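PDB 2EGR: putative esterase aq_1494 from Aquifex aeolicus, which probably hydrolyses fatty acyl-CoA thioesters, as a member of the 4-hydroxybenzoyl-CoA thioesterase family. Local coordinates for residues V55-Y60 with K106-K111. Numbering follows the deposited sequence.
Sequences VLLNAY and KHCMVK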
ATOM      1  N   VAL A  55      15.435 -11.542   7.870  1.00 26.89           N
ATOM      2  CA  VAL A  55      14.173 -11.605   8.617  1.00 26.66           C
ATOM      3  C   VAL A  55      14.092 -10.470   9.628  1.00 25.36           C
ATOM      4  O   VAL A  55      14.977 -10.288  10.473  1.00 25.56           O
ATOM      5  CB  VAL A  55      13.962 -12.994   9.318  1.00 26.14           C
ATOM      6  CG1 VAL A  55      12.742 -12.956  10.276  1.00 26.96           C
ATOM      7  CG2 VAL A  55      13.832 -14.094   8.289  1.00 27.89           C
ATOM      8  N   LEU A  56      13.029  -9.686   9.541  1.00 23.73           N
ATOM      9  CA  LEU A  56      12.827  -8.618  10.515  1.00 23.37           C
ATOM     10  C   LEU A  56      12.320  -9.149  11.869  1.00 23.99           C
ATOM     11  O   LEU A  56      11.334  -9.909  11.935  1.00 25.47           O
ATOM     12  CB  LEU A  56      11.839  -7.593   9.954  1.00 22.37           C
ATOM     13  CG  LEU A  56      11.537  -6.415  10.879  1.00 22.73           C
ATOM     14  CD1 LEU A  56      12.762  -5.501  11.024  1.00 21.95           C
ATOM     15  CD2 LEU A  56      10.374  -5.619  10.337  1.00 23.74           C
ATOM     16  N   LEU A  57      12.997  -8.750  12.940  1.00 24.40           N
ATOM     17  CA  LEU A  57      12.637  -9.196  14.295  1.00 24.93           C
ATOM     18  C   LEU A  57      11.733  -8.218  15.030  1.00 24.72           C
ATOM     19  O   LEU A  57      10.722  -8.611  15.665  1.00 24.73           O
ATOM     20  CB  LEU A  57      13.908  -9.456  15.113  1.00 25.58           C
ATOM     21  CG  LEU A  57      14.658 -10.758  14.834  1.00 26.92           C
ATOM     22  CD1 LEU A  57      15.968 -10.700  15.626  1.00 27.53           C
ATOM     23  CD2 LEU A  57      13.850 -12.035  15.183  1.00 28.26           C
ATOM     24  N   ASN A  58      12.111  -6.945  14.975  1.00 23.42           N
ATOM     25  CA  ASN A  58      11.320  -5.855  15.512  1.00 23.24           C
ATOM     26  C   ASN A  58      11.647  -4.544  14.810  1.00 22.65           C
ATOM     27  O   ASN A  58      12.689  -4.425  14.132  1.00 22.39           O
ATOM     28  CB  ASN A  58      11.470  -5.697  17.035  1.00 23.03           C
ATOM     29  CG  ASN A  58      12.894  -5.360  17.455  1.00 25.08           C
ATOM     30  OD1 ASN A  58      13.417  -4.285  17.145  1.00 26.06           O
ATOM     31  ND2 ASN A  58      13.526  -6.294  18.173  1.00 26.21           N
ATOM     32  N   ALA A  59      10.735  -3.588  14.958  1.00 20.70           N
ATOM     33  CA  ALA A  59      10.866  -2.260  14.359  1.00 21.08           C
ATOM     34  C   ALA A  59      10.183  -1.228  15.237  1.00 20.97           C
ATOM     35  O   ALA A  59       9.124  -1.507  15.849  1.00 20.02           O
ATOM     36  CB  ALA A  59      10.256  -2.260  12.922  1.00 20.06           C
ATOM     37  N   TYR A  60      10.749  -0.027  15.257  1.00 19.47           N
ATOM     38  CA  TYR A  60      10.294   1.052  16.076  1.00 21.15           C
ATOM     39  C   TYR A  60      10.417   2.344  15.280  1.00 21.46           C
ATOM     40  O   TYR A  60      11.425   2.569  14.579  1.00 21.70           O
ATOM     41  CB  TYR A  60      11.172   1.168  17.345  1.00 20.39           C
ATOM     42  CG  TYR A  60      10.890   2.414  18.140  1.00 21.88           C
ATOM     43  CD1 TYR A  60       9.754   2.497  18.970  1.00 22.95           C
ATOM     44  CD2 TYR A  60      11.709   3.535  18.038  1.00 22.97           C
ATOM     45  CE1 TYR A  60       9.481   3.660  19.698  1.00 20.89           C
ATOM     46  CE2 TYR A  60      11.447   4.691  18.767  1.00 23.57           C
ATOM     47  CZ  TYR A  60      10.339   4.738  19.603  1.00 23.81           C
ATOM     48  OH  TYR A  60      10.050   5.894  20.294  1.00 23.78           O
ATOM     49  N   LYS A 106      15.696  -4.413  13.786  1.00 23.64           N
ATOM     50  CA  LYS A 106      16.603  -5.514  14.080  1.00 24.53           C
ATOM     51  C   LYS A 106      16.248  -6.715  13.221  1.00 25.00           C
ATOM     52  O   LYS A 106      15.043  -7.028  12.997  1.00 24.93           O
ATOM     53  CB  LYS A 106      16.571  -5.852  15.573  1.00 25.11           C
ATOM     54  CG  LYS A 106      17.457  -7.006  15.954  1.00 25.11           C
ATOM     55  CD  LYS A 106      17.303  -7.355  17.429  1.00 29.22           C
ATOM     56  CE  LYS A 106      18.475  -8.210  17.894  1.00 30.17           C
ATOM     57  NZ  LYS A 106      18.154  -8.855  19.201  1.00 32.48           N
ATOM     58  N   HIS A 107      17.288  -7.376  12.726  1.00 24.07           N
ATOM     59  CA  HIS A 107      17.185  -8.422  11.715  1.00 25.17           C
ATOM     60  C   HIS A 107      18.009  -9.653  12.059  1.00 25.72           C
ATOM     61  O   HIS A 107      19.000  -9.578  12.774  1.00 25.67           O
ATOM     62  CB  HIS A 107      17.670  -7.911  10.349  1.00 24.83           C
ATOM     63  CG  HIS A 107      16.976  -6.669   9.887  1.00 22.65           C
ATOM     64  ND1 HIS A 107      17.352  -5.408  10.301  1.00 23.47           N
ATOM     65  CD2 HIS A 107      15.908  -6.499   9.081  1.00 19.74           C
ATOM     66  CE1 HIS A 107      16.550  -4.513   9.760  1.00 19.05           C
ATOM     67  NE2 HIS A 107      15.654  -5.151   9.027  1.00 23.04           N
ATOM     68  N   CYS A 108      17.601 -10.769  11.505  1.00 27.86           N
ATOM     69  CA  CYS A 108      18.387 -11.973  11.555  1.00 29.02           C
ATOM     70  C   CYS A 108      18.317 -12.592  10.178  1.00 29.43           C
ATOM     71  O   CYS A 108      17.727 -12.001   9.260  1.00 29.04           O
ATOM     72  CB  CYS A 108      17.889 -12.894  12.680  1.00 28.77           C
ATOM     73  SG  CYS A 108      16.281 -13.638  12.418  1.00 30.62           S
ATOM     74  N   MET A 109      18.961 -13.744  10.000  1.00 29.90           N
ATOM     75  CA  MET A 109      19.068 -14.350   8.689  1.00 29.94           C
ATOM     76  C   MET A 109      18.692 -15.819   8.684  1.00 32.66           C
ATOM     77  O   MET A 109      18.914 -16.549   9.665  1.00 32.89           O
ATOM     78  CB  MET A 109      20.466 -14.141   8.093  1.00 30.72           C
ATOM     79  CG  MET A 109      20.747 -12.697   7.662  1.00 30.19           C
ATOM     80  SD  MET A 109      22.231 -12.473   6.673  1.00 24.15           S
ATOM     81  CE  MET A 109      22.503 -10.790   7.042  1.00 31.12           C
ATOM     82  N   VAL A 110      18.122 -16.242   7.566  1.00 34.94           N
ATOM     83  CA  VAL A 110      17.545 -17.569   7.442  1.00 37.36           C
ATOM     84  C   VAL A 110      17.989 -18.245   6.145  1.00 39.23           C
ATOM     85  O   VAL A 110      18.034 -17.618   5.066  1.00 39.02           O
ATOM     86  CB  VAL A 110      15.978 -17.492   7.592  1.00 37.29           C
ATOM     87  CG1 VAL A 110      15.256 -18.628   6.869  1.00 38.08           C
ATOM     88  CG2 VAL A 110      15.587 -17.422   9.067  1.00 37.24           C
ATOM     89  N   LYS A 111      18.349 -19.521   6.273  1.00 41.39           N
ATOM     90  CA  LYS A 111      18.651 -20.382   5.137  1.00 43.56           C
ATOM     91  C   LYS A 111      18.156 -21.802   5.427  1.00 44.87           C
ATOM     92  O   LYS A 111      18.364 -22.326   6.538  1.00 44.74           O
ATOM     93  CB  LYS A 111      20.155 -20.385   4.841  1.00 43.73           C
ATOM     94  CG  LYS A 111      20.494 -20.797   3.415  1.00 45.04           C
ATOM     95  CD  LYS A 111      21.959 -21.150   3.266  1.00 48.25           C
ATOM     96  CE  LYS A 111      22.265 -21.605   1.843  1.00 49.06           C
ATOM     97  NZ  LYS A 111      23.670 -22.097   1.691  1.00 49.53           N
TER
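L57 and N58 both face K106 across an antiparallel pair of hot-dog-fold strands, which defines a classic beta bulge. The hydrogen bonds show the one-residue shift: L57 N donates to K106 O at 2.7 Å (N-H...O angle 167°), whereas K106 N donates its N-H to N58 O at 3.0 Å. Before the bulge the register is regular, V55 and C108 forming a hydrogen-bonded pair with V55 N to C108 O at 2.7 Å. V55 O accepts from C108 N and also lies 3.1 Å from H107 CA, a CA-H...O contact.

H107 and C108 make up the buried part of the contact. On the face carrying L56 and H107, the L56 methyl CD1 rests 3.4 Å from K106 O, while the H107 ring meets F87 of the next strand. On the opposite face, C108 SG sits between its own backbone N and carbonyl carbon (chi1 69°), where V55 CB and L57 CD2 both touch it.

L57, N58 and K106, by contrast, form a partly exposed margin. L57 CD1 lies 4.0 Å from K106 CG, the leucine side chain crossing the extended lysine obliquely, and the lysine methylenes also pass the N58 amide. An alanine at L57 would probably leave C108 SG without its CD2 neighbour and open a gap beside K106 CG and CD. From N58 onward, N58, A59 and Y60 pair antiparallel with a strand of the second subunit, continuing the sheet across the interface. At the other end, V55 and V110 meet methyl to methyl, CG2 to CG2, at 3.8 Å.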